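Local atomic coordinates of pyruvate kinase (Pseudomonas aeruginosa, PDB entry 6QXL), a protein that probably catalyses the last step of glycolysis, interconverting phosphoenolpyruvate and ADP with pyruvate and ATP, and binds glucose-6-phosphate in its C-terminal alpha/beta domain. Residues 426-431 against 462-467; 382-385 against 389-392; 403-408 against 438-443; 185-190 against 407-412. One frame throughout, in Å; residues are numbered along the deposited sequence.

Contacts 1, 2 and 3 lie within the C-terminal alpha/beta domain, their centres 11 to 13 Å apart. Contact 4 joins that domain to the TIM barrel, its centre 16 to 19 Å from theirs. Contacts 2 and 3 share one sheet, since strands 377-383 and 402-406 are neighbours in it. Along the chain, contact 2 closes before contact 3 opens, and contact 3 interlocks with contact 1. Contact 4 spans the greatest chain separation, 217 residues, and shares Pro407 and His408 with contact 3. Contacts 1 and 2 both touch glucose-6-phosphate, the first at the sugar hydroxyls, the second chiefly at the phosphate. Glu385 of contact 2 bonds to Thr411 in contact 4, so the sugar-phosphate pocket and the domain junction are neighbours.

Contact 1: 426-431 against 462-467; sequences FDPAAL and DSYTAQ. With G6P (6-O-phosphono-alpha-D-glucopyranose), chain M.
Two loops meet where the CA atoms of Ala429 and Tyr464 are 5.3 Å apart, and neither segment forms a strand here. Pro428 and Tyr464 carry most of the contact. Pro428 CB sits over the centre of one face of the Tyr464 ring, 3.8 Å from the centroid and 9° off the ring normal. This is a CH-pi contact. Pro428 CG reaches over the CG and CD1 side of the same ring. Tyr464 CG lies anti to its own carbonyl carbon (chi1 -69°), which carries the ring out to the proline. Beside the ring, Ala429 CB packs on Tyr464 CB at 4.0 Å. A water ties the loops together by donating to Asp427 OD1 and, at 2.9 Å, to Tyr464 O.

The loop 462-467 also holds the effector. Hydroxyl O3 of glucose-6-phosphate donates to Ser463 O at 2.6 Å, and its O4 donates to Ala466 O at 3.0 Å. C2 of the sugar lies near the plane of the Tyr464 ring, at its edge. Ser463 OG accepts from Thr465 N at 3.3 Å, an ST turn that shapes the loop between the two carbonyls gripping the sugar. A weak bond from Ala466 N reaches the same OG.

Segment 426-431 links strand 421-425 to helix 436-446, and segment 462-467 links strands 455-461 and 470-477. Tyr464 also touches Val436 of that helix. Phe426 packs on Ala439 and Ala440 of the helix and meets Tyr405 of strand 402-406 edge-to-face.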
loop_
_atom_site.group_PDB
_atom_site.type_symbol
_atom_site.label_atom_id
_atom_site.label_comp_id
_atom_site.label_asym_id
_atom_site.label_seq_id
_atom_site.Cartn_x
_atom_site.Cartn_y
_atom_site.Cartn_z
ATOM N N PHE A 426 -36.675 11.611 -18.154
ATOM C CA PHE A 426 -36.435 13.038 -18.043
ATOM C C PHE A 426 -35.957 13.573 -19.377
ATOM O O PHE A 426 -35.129 12.936 -20.052
ATOM C CB PHE A 426 -35.397 13.288 -16.954
ATOM C CG PHE A 426 -35.192 14.728 -16.586
ATOM C CD1 PHE A 426 -34.196 15.448 -17.212
ATOM C CD2 PHE A 426 -35.928 15.325 -15.539
ATOM C CE1 PHE A 426 -33.958 16.779 -16.857
ATOM C CE2 PHE A 426 -35.675 16.624 -15.169
ATOM C CZ PHE A 426 -34.683 17.350 -15.798
ATOM N N ASP A 427 -36.521 14.721 -19.768
ATOM C CA ASP A 427 -36.178 15.377 -21.027
ATOM C C ASP A 427 -35.746 16.808 -20.760
ATOM O O ASP A 427 -36.588 17.705 -20.719
ATOM C CB ASP A 427 -37.339 15.367 -22.028
ATOM C CG ASP A 427 -36.890 15.760 -23.435
ATOM O OD1 ASP A 427 -35.688 16.105 -23.614
ATOM O OD2 ASP A 427 -37.735 15.715 -24.362
ATOM N N PRO A 428 -34.425 17.035 -20.629
ATOM C CA PRO A 428 -33.980 18.390 -20.330
ATOM C C PRO A 428 -34.204 19.389 -21.493
ATOM O O PRO A 428 -34.495 20.561 -21.223
ATOM C CB PRO A 428 -32.491 18.200 -20.005
ATOM C CG PRO A 428 -32.082 17.050 -20.848
ATOM C CD PRO A 428 -33.289 16.152 -20.953
ATOM N N ALA A 429 -34.100 18.931 -22.744
ATOM C CA ALA A 429 -34.271 19.808 -23.920
ATOM C C ALA A 429 -35.656 20.469 -23.981
ATOM O O ALA A 429 -35.788 21.589 -24.448
ATOM C CB ALA A 429 -34.007 19.045 -25.219
ATOM N N ALA A 430 -36.674 19.793 -23.459
ATOM C CA ALA A 430 -38.029 20.325 -23.455
ATOM C C ALA A 430 -38.331 21.173 -22.230
ATOM O O ALA A 430 -39.483 21.313 -21.867
ATOM C CB ALA A 430 -39.026 19.177 -23.558
ATOM N N LEU A 431 -37.311 21.763 -21.609
ATOM C CA LEU A 431 -37.513 22.642 -20.467
ATOM C C LEU A 431 -36.746 23.952 -20.659
ATOM O O LEU A 431 -35.766 23.992 -21.401
ATOM C CB LEU A 431 -37.036 21.958 -19.190
ATOM C CG LEU A 431 -38.086 21.038 -18.522
ATOM C CD1 LEU A 431 -37.479 20.259 -17.367
ATOM C CD2 LEU A 431 -39.301 21.766 -18.004
ATOM N N ASP A 462 -22.893 20.526 -22.687
ATOM C CA ASP A 462 -23.287 21.898 -23.061
ATOM C C ASP A 462 -24.663 21.920 -23.713
ATOM O O ASP A 462 -25.542 22.656 -23.263
ATOM C CB ASP A 462 -22.256 22.542 -23.987
ATOM C CG ASP A 462 -20.894 22.746 -23.318
ATOM O OD1 ASP A 462 -20.858 23.197 -22.126
ATOM O OD2 ASP A 462 -19.868 22.468 -24.011
ATOM N N SER A 463 -24.872 21.088 -24.741
ATOM C CA SER A 463 -26.182 20.968 -25.381
ATOM C C SER A 463 -26.981 19.851 -24.717
ATOM O O SER A 463 -26.453 19.105 -23.916
ATOM C CB SER A 463 -26.045 20.700 -26.880
ATOM O OG SER A 463 -25.969 19.308 -27.160
ATOM N N TYR A 464 -28.260 19.751 -25.067
ATOM C CA TYR A 464 -29.108 18.662 -24.611
ATOM C C TYR A 464 -29.568 17.754 -25.762
ATOM O O TYR A 464 -30.563 17.050 -25.640
ATOM C CB TYR A 464 -30.289 19.258 -23.874
ATOM C CG TYR A 464 -29.981 19.917 -22.541
ATOM C CD1 TYR A 464 -28.959 19.466 -21.702
ATOM C CD2 TYR A 464 -30.805 20.925 -22.061
ATOM C CE1 TYR A 464 -28.749 20.047 -20.460
ATOM C CE2 TYR A 464 -30.579 21.516 -20.833
ATOM C CZ TYR A 464 -29.540 21.080 -20.036
ATOM O OH TYR A 464 -29.284 21.658 -18.803
ATOM N N THR A 465 -28.828 17.772 -26.867
ATOM C CA THR A 465 -29.232 17.083 -28.092
ATOM C C THR A 465 -28.190 16.048 -28.550
ATOM O O THR A 465 -28.544 14.921 -28.879
ATOM C CB THR A 465 -29.490 18.097 -29.216
ATOM O OG1 THR A 465 -28.256 18.734 -29.582
ATOM C CG2 THR A 465 -30.479 19.187 -28.751
ATOM N N ALA A 466 -26.898 16.404 -28.538
ATOM C CA ALA A 466 -25.827 15.504 -28.935
ATOM C C ALA A 466 -25.482 14.517 -27.804
ATOM O O ALA A 466 -25.791 14.739 -26.648
ATOM C CB ALA A 466 -24.592 16.296 -29.345
ATOM N N GLN A 467 -24.843 13.418 -28.181
ATOM C CA GLN A 467 -24.317 12.425 -27.255
ATOM C C GLN A 467 -22.790 12.558 -27.175
ATOM O O GLN A 467 -22.175 13.148 -28.052
ATOM C CB GLN A 467 -24.763 11.025 -27.705
ATOM C CG GLN A 467 -23.759 9.900 -27.550
ATOM C CD GLN A 467 -24.140 8.617 -28.208
ATOM O OE1 GLN A 467 -25.201 8.447 -28.841
ATOM N NE2 GLN A 467 -23.298 7.642 -27.969
HETATM C C1 G6P M . -26.128 15.081 -21.406
HETATM C C2 G6P M . -26.707 15.909 -22.535
HETATM C C3 G6P M . -25.494 16.202 -23.409
HETATM C C4 G6P M . -24.437 15.113 -23.425
HETATM C C5 G6P M . -25.209 13.821 -23.210
HETATM C C6 G6P M . -24.309 12.623 -23.449
HETATM O O1 G6P M . -27.142 15.151 -20.415
HETATM O O2 G6P M . -27.809 15.257 -23.218
HETATM O O3 G6P M . -24.936 17.295 -22.728
HETATM O O4 G6P M . -23.626 15.172 -24.628
HETATM O O5 G6P M . -25.780 13.786 -21.903
HETATM O O6 G6P M . -24.637 11.474 -22.690
HETATM P P G6P M . -23.852 10.053 -22.960
HETATM O O1P G6P M . -24.661 9.284 -23.976
HETATM O O2P G6P M . -24.042 9.725 -21.496
HETATM O O3P G6P M . -22.452 10.175 -23.615
HETATM O O HOH W 1 -32.681 15.821 -24.104
#

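Contact 2: 382-385 against 389-392; sequences CLTE and TPLI. With G6P (6-O-phosphono-alpha-D-glucopyranose), chain M.
Cys382 SG touches both Thr389 CG2, at 3.4 Å, and Pro390 CD, at 3.6 Å. The sulfur is placed there by its torsion, anti to the backbone N (chi1 179°). Thr384 faces the CD corner of the Pro390 ring, with Thr384 OG1 3.7 Å from Pro390 CD. Both segments also grip the phosphate of glucose-6-phosphate. Its O2P accepts from Thr389 N at 3.1 Å with an N-H...O angle of 161°. Thr384 OG1 also donates to O2P, but the modelled 2.3 Å is too short to be trusted as a length. Thr389 OG1 lies 3.1 Å from O2P as well, but its proton has a second acceptor within reach. Next to the phosphate, Glu385 N donates to the bridging O6 at 3.1 Å, and this bond is nearly straight at 171°.

The strand and helix belong to the beta-alpha-beta unit formed by strand 377-383, helix 388-394 and strand 402-406. The phosphate sits at the N-terminal end of this helix, whose dipole would be expected to stabilise its charge.

Further out, Gly387 N donates to Thr384 OG1, and Thr470 OG1 is bonded to Thr389 OG1. Ser386 OG and the backbone N of Gly468 and Gly469 also bind the ligand. Backbone bonds join Cys382 and Thr384 to Tyr405 of the neighbouring strand.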
loop_
_atom_site.group_PDB
_atom_site.type_symbol
_atom_site.label_atom_id
_atom_site.label_comp_id
_atom_site.label_asym_id
_atom_site.label_seq_id
_atom_site.Cartn_x
_atom_site.Cartn_y
_atom_site.Cartn_z
ATOM N N CYS A 382 -27.187 12.002 -13.320
ATOM C CA CYS A 382 -26.399 11.937 -14.533
ATOM C C CYS A 382 -27.327 12.093 -15.733
ATOM O O CYS A 382 -28.045 11.164 -16.098
ATOM C CB CYS A 382 -25.632 10.628 -14.577
ATOM S SG CYS A 382 -24.655 10.486 -16.074
ATOM N N LEU A 383 -27.319 13.275 -16.338
ATOM C CA LEU A 383 -28.086 13.512 -17.548
ATOM C C LEU A 383 -27.347 12.845 -18.677
ATOM O O LEU A 383 -26.225 13.223 -18.984
ATOM C CB LEU A 383 -28.257 15.001 -17.834
ATOM C CG LEU A 383 -28.785 15.897 -16.731
ATOM C CD1 LEU A 383 -29.150 17.251 -17.360
ATOM C CD2 LEU A 383 -29.957 15.305 -15.969
ATOM N N THR A 384 -27.979 11.859 -19.301
ATOM C CA THR A 384 -27.318 11.069 -20.317
ATOM C C THR A 384 -28.250 10.777 -21.475
ATOM O O THR A 384 -29.441 10.561 -21.294
ATOM C CB THR A 384 -26.756 9.746 -19.725
ATOM O OG1 THR A 384 -26.134 8.958 -20.767
ATOM C CG2 THR A 384 -27.858 8.944 -19.019
ATOM N N GLU A 385 -27.662 10.714 -22.657
ATOM C CA GLU A 385 -28.370 10.442 -23.885
ATOM C C GLU A 385 -28.412 8.935 -24.133
ATOM O O GLU A 385 -29.492 8.373 -24.310
ATOM C CB GLU A 385 -27.724 11.200 -25.051
ATOM C CG GLU A 385 -28.608 11.585 -26.214
ATOM C CD GLU A 385 -29.707 12.645 -25.877
ATOM O OE1 GLU A 385 -29.868 13.096 -24.727
ATOM O OE2 GLU A 385 -30.482 13.016 -26.775
ATOM N N THR A 389 -22.259 7.706 -19.927
ATOM C CA THR A 389 -21.694 8.334 -18.747
ATOM C C THR A 389 -21.940 7.518 -17.468
ATOM O O THR A 389 -21.009 7.265 -16.740
ATOM C CB THR A 389 -22.127 9.806 -18.642
ATOM O OG1 THR A 389 -21.634 10.518 -19.772
ATOM C CG2 THR A 389 -21.537 10.451 -17.412
ATOM N N PRO A 390 -23.169 7.075 -17.206
ATOM C CA PRO A 390 -23.374 6.256 -15.994
ATOM C C PRO A 390 -22.787 4.833 -16.109
ATOM O O PRO A 390 -22.548 4.202 -15.098
ATOM C CB PRO A 390 -24.892 6.242 -15.809
ATOM C CG PRO A 390 -25.413 6.417 -17.186
ATOM C CD PRO A 390 -24.445 7.338 -17.891
ATOM N N LEU A 391 -22.515 4.353 -17.316
ATOM C CA LEU A 391 -21.733 3.142 -17.451
ATOM C C LEU A 391 -20.368 3.303 -16.795
ATOM O O LEU A 391 -19.951 2.450 -16.013
ATOM C CB LEU A 391 -21.572 2.765 -18.919
ATOM C CG LEU A 391 -20.620 1.596 -19.214
ATOM C CD1 LEU A 391 -21.135 0.315 -18.631
ATOM C CD2 LEU A 391 -20.426 1.417 -20.689
ATOM N N ILE A 392 -19.681 4.406 -17.088
ATOM C CA ILE A 392 -18.361 4.662 -16.537
ATOM C C ILE A 392 -18.469 4.879 -15.028
ATOM O O ILE A 392 -17.727 4.281 -14.254
ATOM C CB ILE A 392 -17.703 5.860 -17.190
ATOM C CG1 ILE A 392 -17.621 5.706 -18.715
ATOM C CG2 ILE A 392 -16.312 6.100 -16.615
ATOM C CD1 ILE A 392 -16.949 4.461 -19.220
HETATM C C1 G6P M . -26.128 15.081 -21.406
HETATM C C2 G6P M . -26.707 15.909 -22.535
HETATM C C3 G6P M . -25.494 16.202 -23.409
HETATM C C4 G6P M . -24.437 15.113 -23.425
HETATM C C5 G6P M . -25.209 13.821 -23.210
HETATM C C6 G6P M . -24.309 12.623 -23.449
HETATM O O1 G6P M . -27.142 15.151 -20.415
HETATM O O2 G6P M . -27.809 15.257 -23.218
HETATM O O3 G6P M . -24.936 17.295 -22.728
HETATM O O4 G6P M . -23.626 15.172 -24.628
HETATM O O5 G6P M . -25.780 13.786 -21.903
HETATM O O6 G6P M . -24.637 11.474 -22.690
HETATM P P G6P M . -23.852 10.053 -22.960
HETATM O O1P G6P M . -24.661 9.284 -23.976
HETATM O O2P G6P M . -24.042 9.725 -21.496
HETATM O O3P G6P M . -22.452 10.175 -23.615
#

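Contact 3: 403-408 against 438-443; sequences YAYSPH and QAAVDE
The Tyr405 ring meets helix 436-446 obliquely through its outer end, while Tyr403 O lies in plane at its edge. Ala440 CB approaches the CD2-CE2 side and comes within 3.6 Å of CE2. The hydroxyl carries the polar part of the contact. Tyr405 OH donates to Ala440 O at 2.9 Å, meeting the carbonyl with a C=O...O angle of 126° from a position 43° above the carbonyl plane. With CG anti to the carbonyl carbon (chi1 -76°), the side chain projects from the strand to the helix backbone. Beside the hydroxyl, Glu443 CB lies 3.8 Å from Tyr405 OH. The Glu443 chain then bends at chi2 and leads away from the strand, where OE1 forms a salt bridge with Arg447. A buried tyrosine hydroxyl is thus paired with a main-chain carbonyl of the helix.

The contact is helix-on-sheet packing, with one aromatic side chain spanning the layers of the alpha/beta domain. Strand 402-406 runs between strands 377-383 and 421-425. Tyr405 also packs on Ile381 and Leu383 of the first, and on Leu444 of the helix. Ala440 touches Ile381, and Glu443 touches Ile424 of strand 421-425, so the helix is in touch with all three strands.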
loop_
_atom_site.group_PDB
_atom_site.type_symbol
_atom_site.label_atom_id
_atom_site.label_comp_id
_atom_site.label_asym_id
_atom_site.label_seq_id
_atom_site.Cartn_x
_atom_site.Cartn_y
_atom_site.Cartn_z
ATOM N N TYR A 403 -28.260 7.868 -10.745
ATOM C CA TYR A 403 -29.513 8.006 -11.502
ATOM C C TYR A 403 -29.246 8.423 -12.929
ATOM O O TYR A 403 -28.675 9.477 -13.153
ATOM C CB TYR A 403 -30.406 8.991 -10.808
ATOM C CG TYR A 403 -30.858 8.495 -9.467
ATOM C CD1 TYR A 403 -31.907 7.595 -9.357
ATOM C CD2 TYR A 403 -30.230 8.905 -8.305
ATOM C CE1 TYR A 403 -32.320 7.127 -8.115
ATOM C CE2 TYR A 403 -30.667 8.446 -7.063
ATOM C CZ TYR A 403 -31.703 7.558 -6.995
ATOM O OH TYR A 403 -32.104 7.111 -5.783
ATOM N N ALA A 404 -29.628 7.577 -13.881
ATOM C CA ALA A 404 -29.510 7.888 -15.305
ATOM C C ALA A 404 -30.801 8.595 -15.767
ATOM O O ALA A 404 -31.865 7.962 -15.888
ATOM C CB ALA A 404 -29.278 6.613 -16.104
ATOM N N TYR A 405 -30.686 9.907 -15.977
ATOM C CA TYR A 405 -31.756 10.744 -16.509
ATOM C C TYR A 405 -31.676 10.723 -18.029
ATOM O O TYR A 405 -30.689 11.188 -18.620
ATOM C CB TYR A 405 -31.627 12.176 -16.000
ATOM C CG TYR A 405 -32.057 12.395 -14.555
ATOM C CD1 TYR A 405 -31.499 11.680 -13.511
ATOM C CD2 TYR A 405 -32.983 13.357 -14.238
ATOM C CE1 TYR A 405 -31.891 11.911 -12.193
ATOM C CE2 TYR A 405 -33.389 13.576 -12.919
ATOM C CZ TYR A 405 -32.827 12.858 -11.909
ATOM O OH TYR A 405 -33.211 13.085 -10.604
ATOM N N SER A 406 -32.697 10.172 -18.670
ATOM C CA SER A 406 -32.710 10.112 -20.113
ATOM C C SER A 406 -34.134 10.219 -20.632
ATOM O O SER A 406 -35.085 9.808 -19.966
ATOM C CB SER A 406 -32.063 8.828 -20.602
ATOM O OG SER A 406 -31.733 8.912 -21.977
ATOM N N PRO A 407 -34.296 10.813 -21.809
ATOM C CA PRO A 407 -35.610 10.832 -22.417
ATOM C C PRO A 407 -35.899 9.559 -23.220
ATOM O O PRO A 407 -37.054 9.211 -23.386
ATOM C CB PRO A 407 -35.532 12.050 -23.328
ATOM C CG PRO A 407 -34.091 12.101 -23.754
ATOM C CD PRO A 407 -33.322 11.627 -22.564
ATOM N N HIS A 408 -34.861 8.863 -23.672
ATOM C CA HIS A 408 -35.009 7.745 -24.587
ATOM C C HIS A 408 -35.329 6.429 -23.879
ATOM O O HIS A 408 -34.813 6.153 -22.812
ATOM C CB HIS A 408 -33.774 7.561 -25.441
ATOM C CG HIS A 408 -33.304 8.820 -26.108
ATOM N ND1 HIS A 408 -34.150 9.856 -26.438
ATOM C CD2 HIS A 408 -32.065 9.210 -26.481
ATOM C CE1 HIS A 408 -33.452 10.825 -26.990
ATOM N NE2 HIS A 408 -32.187 10.466 -27.016
ATOM N N GLN A 438 -33.264 22.270 -10.985
ATOM C CA GLN A 438 -34.274 22.072 -9.931
ATOM C C GLN A 438 -35.337 21.056 -10.377
ATOM O O GLN A 438 -35.935 20.394 -9.543
ATOM C CB GLN A 438 -34.938 23.392 -9.540
ATOM C CG GLN A 438 -35.986 23.290 -8.429
ATOM C CD GLN A 438 -35.423 22.865 -7.080
ATOM O OE1 GLN A 438 -34.523 23.516 -6.555
ATOM N NE2 GLN A 438 -35.973 21.796 -6.493
ATOM N N ALA A 439 -35.545 20.932 -11.686
ATOM C CA ALA A 439 -36.466 19.943 -12.210
ATOM C C ALA A 439 -35.949 18.527 -11.920
ATOM O O ALA A 439 -36.690 17.669 -11.434
ATOM C CB ALA A 439 -36.675 20.151 -13.708
ATOM N N ALA A 440 -34.669 18.307 -12.209
ATOM C CA ALA A 440 -34.008 17.040 -11.885
ATOM C C ALA A 440 -34.035 16.752 -10.381
ATOM O O ALA A 440 -34.390 15.669 -9.952
ATOM C CB ALA A 440 -32.587 17.037 -12.398
ATOM N N VAL A 441 -33.723 17.736 -9.573
ATOM C CA VAL A 441 -33.773 17.533 -8.134
ATOM C C VAL A 441 -35.191 17.219 -7.664
ATOM O O VAL A 441 -35.382 16.488 -6.696
ATOM C CB VAL A 441 -33.173 18.746 -7.406
ATOM C CG1 VAL A 441 -33.355 18.664 -5.885
ATOM C CG2 VAL A 441 -31.694 18.835 -7.749
ATOM N N ASP A 442 -36.190 17.770 -8.344
ATOM C CA ASP A 442 -37.591 17.496 -7.984
ATOM C C ASP A 442 -37.930 16.014 -8.112
ATOM O O ASP A 442 -38.555 15.434 -7.216
ATOM C CB ASP A 442 -38.572 18.351 -8.808
ATOM C CG ASP A 442 -38.699 19.783 -8.288
ATOM O OD1 ASP A 442 -38.492 20.018 -7.080
ATOM O OD2 ASP A 442 -38.973 20.692 -9.105
ATOM N N GLU A 443 -37.470 15.406 -9.203
ATOM C CA GLU A 443 -37.674 13.977 -9.433
ATOM C C GLU A 443 -37.177 13.110 -8.265
ATOM O O GLU A 443 -37.801 12.111 -7.929
ATOM C CB GLU A 443 -36.992 13.554 -10.733
ATOM C CG GLU A 443 -37.600 14.166 -11.993
ATOM C CD GLU A 443 -38.969 13.598 -12.340
ATOM O OE1 GLU A 443 -39.052 12.391 -12.449
ATOM O OE2 GLU A 443 -39.939 14.357 -12.494
#

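Contact 4: 185-190 against 407-412; sequences DMDLDY and PHRETQ
A salt bridge between Asp189 and Arg409 joins the TIM barrel to the C-terminal alpha/beta domain. Its barrel side is the loop between helix 174-185 and strand 190-193, and its other side is the first turn of helix 409-414. Arg409 NH1 donates to Asp189 OD1 at 3.1 Å with an N-H...O angle of 145°. The bond uses the syn lone pair of OD1, and the oxygen lies near the guanidinium edge, 24° out of its plane. The carboxylate and guanidinium planes are turned 39° apart. Arg409 CG lies anti to the backbone N, and the chain then bends at chi2 and chi3 to bring NH1 to the aspartate.

Asp187 adds a second, looser negative charge. Its OD2 is 4.4 Å from Arg409 NH2 and well out of the guanidinium plane, so the attraction is of charges alone. Asp187 has positive phi and closes helix 174-185 with a Schellman motif, which turns the chain toward the strand. The other carboxylate oxygen of Asp189, OD2, accepts from Leu65 N of strand 64-68 and forms a salt bridge with Arg53. Arg53 also binds the carbonyls of Met186 and Asp187. Nearby, Tyr190 OH bonds to Arg414 O, and Glu410 pairs with Arg414.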
loop_
_atom_site.group_PDB
_atom_site.type_symbol
_atom_site.label_atom_id
_atom_site.label_comp_id
_atom_site.label_asym_id
_atom_site.label_seq_id
_atom_site.Cartn_x
_atom_site.Cartn_y
_atom_site.Cartn_z
ATOM N N ASP A 185 -36.129 -7.050 -34.736
ATOM C CA ASP A 185 -37.556 -6.818 -34.952
ATOM C C ASP A 185 -38.294 -6.590 -33.638
ATOM O O ASP A 185 -39.237 -5.826 -33.596
ATOM C CB ASP A 185 -38.168 -7.994 -35.734
ATOM C CG ASP A 185 -39.604 -7.752 -36.176
ATOM O OD1 ASP A 185 -39.805 -6.762 -36.912
ATOM O OD2 ASP A 185 -40.521 -8.546 -35.758
ATOM N N MET A 186 -37.856 -7.243 -32.569
ATOM C CA MET A 186 -38.483 -7.083 -31.254
ATOM C C MET A 186 -37.937 -5.903 -30.466
ATOM O O MET A 186 -38.409 -5.656 -29.360
ATOM C CB MET A 186 -38.284 -8.358 -30.425
ATOM C CG MET A 186 -38.975 -9.599 -30.967
ATOM S SD MET A 186 -38.420 -11.076 -30.107
ATOM C CE MET A 186 -39.365 -10.902 -28.600
ATOM N N ASP A 187 -36.954 -5.176 -31.017
ATOM C CA ASP A 187 -36.280 -4.056 -30.314
ATOM C C ASP A 187 -35.660 -4.490 -28.993
ATOM O O ASP A 187 -35.833 -3.842 -27.962
ATOM C CB ASP A 187 -37.241 -2.870 -30.056
ATOM C CG ASP A 187 -37.477 -2.037 -31.278
ATOM O OD1 ASP A 187 -36.866 -2.273 -32.377
ATOM O OD2 ASP A 187 -38.272 -1.096 -31.100
ATOM N N LEU A 188 -34.951 -5.610 -29.018
ATOM C CA LEU A 188 -34.324 -6.106 -27.809
ATOM C C LEU A 188 -33.193 -5.177 -27.378
ATOM O O LEU A 188 -32.496 -4.597 -28.209
ATOM C CB LEU A 188 -33.805 -7.528 -28.018
ATOM C CG LEU A 188 -34.845 -8.618 -28.294
ATOM C CD1 LEU A 188 -34.181 -9.974 -28.273
ATOM C CD2 LEU A 188 -35.995 -8.574 -27.293
ATOM N N ASP A 189 -33.040 -5.037 -26.070
ATOM C CA ASP A 189 -32.029 -4.159 -25.497
ATOM C C ASP A 189 -30.632 -4.787 -25.510
ATOM O O ASP A 189 -29.638 -4.086 -25.697
ATOM C CB ASP A 189 -32.453 -3.788 -24.096
ATOM C CG ASP A 189 -33.855 -3.214 -24.067
ATOM O OD1 ASP A 189 -34.077 -2.151 -24.658
ATOM O OD2 ASP A 189 -34.754 -3.856 -23.521
ATOM N N TYR A 190 -30.561 -6.106 -25.311
ATOM C CA TYR A 190 -29.293 -6.834 -25.322
ATOM C C TYR A 190 -29.431 -8.093 -26.154
ATOM O O TYR A 190 -30.474 -8.737 -26.157
ATOM C CB TYR A 190 -28.862 -7.220 -23.891
ATOM C CG TYR A 190 -28.407 -6.065 -23.048
ATOM C CD1 TYR A 190 -27.125 -5.545 -23.176
ATOM C CD2 TYR A 190 -29.258 -5.484 -22.124
ATOM C CE1 TYR A 190 -26.713 -4.481 -22.398
ATOM C CE2 TYR A 190 -28.847 -4.419 -21.342
ATOM C CZ TYR A 190 -27.578 -3.947 -21.470
ATOM O OH TYR A 190 -27.199 -2.879 -20.713
ATOM N N PRO A 407 -34.296 10.813 -21.809
ATOM C CA PRO A 407 -35.610 10.832 -22.417
ATOM C C PRO A 407 -35.899 9.559 -23.220
ATOM O O PRO A 407 -37.054 9.211 -23.386
ATOM C CB PRO A 407 -35.532 12.050 -23.328
ATOM C CG PRO A 407 -34.091 12.101 -23.754
ATOM C CD PRO A 407 -33.322 11.627 -22.564
ATOM N N HIS A 408 -34.861 8.863 -23.672
ATOM C CA HIS A 408 -35.009 7.745 -24.587
ATOM C C HIS A 408 -35.329 6.429 -23.879
ATOM O O HIS A 408 -34.813 6.153 -22.812
ATOM C CB HIS A 408 -33.774 7.561 -25.441
ATOM C CG HIS A 408 -33.304 8.820 -26.108
ATOM N ND1 HIS A 408 -34.150 9.856 -26.438
ATOM C CD2 HIS A 408 -32.065 9.210 -26.481
ATOM C CE1 HIS A 408 -33.452 10.825 -26.990
ATOM N NE2 HIS A 408 -32.187 10.466 -27.016
ATOM N N ARG A 409 -36.187 5.614 -24.503
ATOM C CA ARG A 409 -36.551 4.316 -23.947
ATOM C C ARG A 409 -35.399 3.324 -24.055
ATOM O O ARG A 409 -35.153 2.570 -23.128
ATOM C CB ARG A 409 -37.800 3.762 -24.610
ATOM C CG ARG A 409 -38.364 2.448 -24.029
ATOM C CD ARG A 409 -38.792 1.418 -25.073
ATOM N NE ARG A 409 -37.837 1.125 -26.167
ATOM C CZ ARG A 409 -36.952 0.130 -26.214
ATOM N NH1 ARG A 409 -36.823 -0.741 -25.191
ATOM N NH2 ARG A 409 -36.194 0.045 -27.344
ATOM N N GLU A 410 -34.703 3.356 -25.180
ATOM C CA GLU A 410 -33.506 2.537 -25.411
ATOM C C GLU A 410 -32.537 2.660 -24.217
ATOM O O GLU A 410 -32.074 1.654 -23.682
ATOM C CB GLU A 410 -32.840 3.005 -26.706
ATOM C CG GLU A 410 -31.768 2.180 -27.307
ATOM C CD GLU A 410 -31.085 2.883 -28.516
ATOM O OE1 GLU A 410 -31.617 3.875 -29.075
ATOM O OE2 GLU A 410 -29.970 2.414 -28.897
ATOM N N THR A 411 -32.303 3.886 -23.779
ATOM C CA THR A 411 -31.387 4.152 -22.685
ATOM C C THR A 411 -32.006 3.786 -21.352
ATOM O O THR A 411 -31.342 3.198 -20.501
ATOM C CB THR A 411 -30.950 5.639 -22.709
ATOM O OG1 THR A 411 -30.313 5.904 -23.967
ATOM C CG2 THR A 411 -30.017 5.976 -21.583
ATOM N N GLN A 412 -33.276 4.131 -21.164
ATOM C CA GLN A 412 -33.960 3.822 -19.897
ATOM C C GLN A 412 -33.900 2.325 -19.563
ATOM O O GLN A 412 -33.822 1.954 -18.402
ATOM C CB GLN A 412 -35.420 4.276 -19.957
ATOM C CG GLN A 412 -35.599 5.789 -19.878
ATOM C CD GLN A 412 -36.940 6.270 -20.415
ATOM O OE1 GLN A 412 -37.797 5.466 -20.813
ATOM N NE2 GLN A 412 -37.100 7.562 -20.478
#